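Local coordinates for protein carbohydrate oxidase (Microdochium nivale, PDB 3RJA) that oxidises the C1 hydroxyl of mono-, oligo- and polysaccharides to the lactone with its FAD cofactor, passing the electrons to oxygen to give hydrogen peroxide, at residues L183-K188 with L447-K452. Residues are numbered along the deposited sequence; the frame is centred on the assembly and turned at random.
Sequences LFWGIK and LARLQK
W185 and R449 meet between helix 183-188 and helix 447-452, whose axes pass 10.6 Å apart with their N-to-C directions at 122°, and the backbones come nearest at G186 and L450. W185 holds CG anti to its N (chi1 -176°), which carries the indole out toward the second helix. R449 is stretched out over one face of it: the aliphatic part covers the benzo ring, R449 CD lying 3.6 Å from the centre of the six-membered ring, while the guanidinium reaches the pyrrole side. There R449 CZ sits 3.5 Å from the centroid of the W185 five-membered ring, almost on its normal, and the two planes are only 3° apart, so this is a parallel cation-pi stack. R449 NH2 ends above W185 CG, 3.5 Å away. L450 comes from its own helix at about a right angle to the indole, and its CD2 touches CZ3 of W185 at 3.4 Å; the same L450 CD2 also lies 4.1 Å from CA of G186. Indole NE1 donates to the carbonyl O of A373, which fixes the ring's rotation from its polar edge. Were W185 an alanine, the R449 guanidinium would probably lose the surface it lies on and be free to swing, and A373 O would lose its indole donor. No hydrogen bond crosses between the helices: a buried ring, stacked under an exposed arginine and touched by a leucine methyl, joins the helix of the berberine-like region to helix 181-190 through cation-pi, CH-pi and methyl contacts.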
ATOM      1  N   LEU A 183       4.230   3.743 -20.536  1.00 13.26           N
ATOM      2  CA  LEU A 183       3.006   3.524 -19.768  1.00 12.84           C
ATOM      3  C   LEU A 183       3.305   2.561 -18.620  1.00 13.18           C
ATOM      4  O   LEU A 183       2.914   2.811 -17.474  1.00 14.22           O
ATOM      5  CB  LEU A 183       1.905   2.947 -20.652  1.00 11.64           C
ATOM      6  CG  LEU A 183       0.564   2.606 -19.996  1.00 12.57           C
ATOM      7  CD1 LEU A 183       0.007   3.778 -19.184  1.00 11.34           C
ATOM      8  CD2 LEU A 183      -0.451   2.161 -21.065  1.00 12.51           C
ATOM      9  N   PHE A 184       4.003   1.479 -18.957  1.00 12.75           N
ATOM     10  CA  PHE A 184       4.435   0.440 -18.011  1.00 13.23           C
ATOM     11  C   PHE A 184       5.175   1.045 -16.802  1.00 13.76           C
ATOM     12  O   PHE A 184       4.928   0.667 -15.640  1.00 13.90           O
ATOM     13  CB  PHE A 184       5.325  -0.578 -18.748  1.00 12.45           C
ATOM     14  CG  PHE A 184       5.571  -1.844 -17.993  1.00 12.37           C
ATOM     15  CD1 PHE A 184       4.501  -2.625 -17.541  1.00 13.29           C
ATOM     16  CD2 PHE A 184       6.857  -2.269 -17.748  1.00 12.21           C
ATOM     17  CE1 PHE A 184       4.724  -3.795 -16.838  1.00 13.12           C
ATOM     18  CE2 PHE A 184       7.096  -3.436 -17.057  1.00 12.14           C
ATOM     19  CZ  PHE A 184       6.030  -4.219 -16.627  1.00 12.22           C
ATOM     20  N   TRP A 185       6.061   1.996 -17.086  1.00 12.80           N
ATOM     21  CA  TRP A 185       6.845   2.677 -16.059  1.00 12.64           C
ATOM     22  C   TRP A 185       5.924   3.428 -15.077  1.00 12.76           C
ATOM     23  O   TRP A 185       6.054   3.291 -13.847  1.00 11.23           O
ATOM     24  CB  TRP A 185       7.830   3.651 -16.745  1.00 13.31           C
ATOM     25  CG  TRP A 185       8.778   4.369 -15.827  1.00 12.62           C
ATOM     26  CD1 TRP A 185      10.007   3.930 -15.423  1.00 12.93           C
ATOM     27  CD2 TRP A 185       8.589   5.649 -15.203  1.00 13.25           C
ATOM     28  NE1 TRP A 185      10.595   4.859 -14.599  1.00 12.14           N
ATOM     29  CE2 TRP A 185       9.757   5.927 -14.451  1.00 12.19           C
ATOM     30  CE3 TRP A 185       7.562   6.605 -15.229  1.00 13.40           C
ATOM     31  CZ2 TRP A 185       9.931   7.127 -13.724  1.00 12.85           C
ATOM     32  CZ3 TRP A 185       7.744   7.822 -14.511  1.00 11.95           C
ATOM     33  CH2 TRP A 185       8.901   8.047 -13.754  1.00 12.63           C
ATOM     34  N   GLY A 186       4.983   4.207 -15.632  1.00 13.52           N
ATOM     35  CA  GLY A 186       3.992   4.909 -14.831  1.00 13.05           C
ATOM     36  C   GLY A 186       3.059   3.995 -14.061  1.00 14.27           C
ATOM     37  O   GLY A 186       2.693   4.302 -12.923  1.00 14.31           O
ATOM     38  N   ILE A 187       2.656   2.871 -14.670  1.00 13.73           N
ATOM     39  CA  ILE A 187       1.736   1.968 -13.991  1.00 13.81           C
ATOM     40  C   ILE A 187       2.424   1.413 -12.737  1.00 12.92           C
ATOM     41  O   ILE A 187       1.779   1.238 -11.676  1.00 11.93           O
ATOM     42  CB  ILE A 187       1.252   0.813 -14.912  1.00 13.55           C
ATOM     43  CG1 ILE A 187       0.341   1.328 -16.041  1.00 13.90           C
ATOM     44  CG2 ILE A 187       0.602  -0.324 -14.131  1.00 12.80           C
ATOM     45  CD1 ILE A 187      -0.946   1.999 -15.635  1.00 15.41           C
ATOM     46  N   LYS A 188       3.734   1.191 -12.858  1.00 11.38           N
ATOM     47  CA  LYS A 188       4.516   0.619 -11.769  1.00 12.14           C
ATOM     48  C   LYS A 188       4.973   1.637 -10.725  1.00 12.12           C
ATOM     49  O   LYS A 188       6.167   1.935 -10.586  1.00 12.33           O
ATOM     50  CB  LYS A 188       5.666  -0.247 -12.296  1.00 11.47           C
ATOM     51  CG  LYS A 188       5.169  -1.515 -12.976  1.00 11.97           C
ATOM     52  CD  LYS A 188       6.295  -2.372 -13.587  1.00 12.83           C
ATOM     53  CE  LYS A 188       7.227  -2.866 -12.479  1.00 13.57           C
ATOM     54  NZ  LYS A 188       8.160  -3.853 -12.999  1.00 14.26           N
ATOM     55  N   LEU A 447       8.385  12.746 -10.343  1.00 15.05           N
ATOM     56  CA  LEU A 447       7.203  13.569 -10.621  1.00 15.36           C
ATOM     57  C   LEU A 447       7.196  14.235 -12.010  1.00 17.58           C
ATOM     58  O   LEU A 447       6.177  14.192 -12.713  1.00 18.07           O
ATOM     59  CB  LEU A 447       7.001  14.628  -9.534  1.00 13.68           C
ATOM     60  CG  LEU A 447       5.792  15.561  -9.747  1.00 14.18           C
ATOM     61  CD1 LEU A 447       4.471  14.795  -9.842  1.00 12.07           C
ATOM     62  CD2 LEU A 447       5.691  16.618  -8.680  1.00 13.40           C
ATOM     63  N   ALA A 448       8.309  14.861 -12.394  1.00 16.45           N
ATOM     64  CA  ALA A 448       8.360  15.561 -13.690  1.00 16.81           C
ATOM     65  C   ALA A 448       8.096  14.603 -14.858  1.00 15.65           C
ATOM     66  O   ALA A 448       7.331  14.924 -15.755  1.00 16.17           O
ATOM     67  CB  ALA A 448       9.716  16.314 -13.885  1.00 15.60           C
ATOM     68  N   ARG A 449       8.722  13.439 -14.851  1.00 15.40           N
ATOM     69  CA  ARG A 449       8.424  12.423 -15.864  1.00 16.79           C
ATOM     70  C   ARG A 449       6.944  11.958 -15.822  1.00 17.42           C
ATOM     71  O   ARG A 449       6.306  11.776 -16.880  1.00 18.28           O
ATOM     72  CB  ARG A 449       9.371  11.229 -15.716  1.00 18.76           C
ATOM     73  CG  ARG A 449       9.232  10.189 -16.803  1.00 19.53           C
ATOM     74  CD  ARG A 449      10.320   9.116 -16.747  1.00 21.00           C
ATOM     75  NE  ARG A 449       9.918   7.961 -17.568  1.00 24.51           N
ATOM     76  CZ  ARG A 449      10.669   6.890 -17.816  1.00 23.14           C
ATOM     77  NH1 ARG A 449      11.891   6.803 -17.315  1.00 23.15           N
ATOM     78  NH2 ARG A 449      10.196   5.910 -18.584  1.00 25.69           N
ATOM     79  N   LEU A 450       6.398  11.820 -14.610  1.00 15.34           N
ATOM     80  CA  LEU A 450       5.004  11.390 -14.429  1.00 15.13           C
ATOM     81  C   LEU A 450       4.019  12.421 -14.994  1.00 15.26           C
ATOM     82  O   LEU A 450       2.995  12.048 -15.579  1.00 14.01           O
ATOM     83  CB  LEU A 450       4.717  11.104 -12.940  1.00 14.18           C
ATOM     84  CG  LEU A 450       5.339   9.782 -12.431  1.00 14.47           C
ATOM     85  CD1 LEU A 450       5.223   9.674 -10.924  1.00 14.83           C
ATOM     86  CD2 LEU A 450       4.694   8.551 -13.088  1.00 14.40           C
ATOM     87  N   GLN A 451       4.350  13.712 -14.833  1.00 15.20           N
ATOM     88  CA  GLN A 451       3.524  14.833 -15.351  1.00 17.07           C
ATOM     89  C   GLN A 451       3.448  14.849 -16.885  1.00 17.73           C
ATOM     90  O   GLN A 451       2.373  15.098 -17.467  1.00 17.73           O
ATOM     91  CB  GLN A 451       4.040  16.192 -14.838  1.00 16.92           C
ATOM     92  CG  GLN A 451       3.794  16.427 -13.353  1.00 17.63           C
ATOM     93  CD  GLN A 451       4.389  17.731 -12.821  1.00 17.85           C
ATOM     94  OE1 GLN A 451       3.923  18.269 -11.812  1.00 19.79           O
ATOM     95  NE2 GLN A 451       5.433  18.212 -13.462  1.00 18.12           N
ATOM     96  N   LYS A 452       4.580  14.571 -17.528  1.00 17.14           N
ATOM     97  CA  LYS A 452       4.631  14.405 -18.980  0.50 17.35           C
ATOM     98  C   LYS A 452       3.787  13.189 -19.413  1.00 17.39           C
ATOM     99  O   LYS A 452       2.945  13.277 -20.319  1.00 17.20           O
ATOM    100  CB  LYS A 452       6.089  14.254 -19.443  0.50 17.25           C
ATOM    101  CG  LYS A 452       6.982  15.468 -19.112  0.50 18.67           C
ATOM    102  CD  LYS A 452       8.161  15.605 -20.091  0.50 18.84           C
ATOM    103  CE  LYS A 452       9.187  16.609 -19.597  0.50 19.96           C
ATOM    104  NZ  LYS A 452      10.398  16.665 -20.492  0.50 21.21           N
TER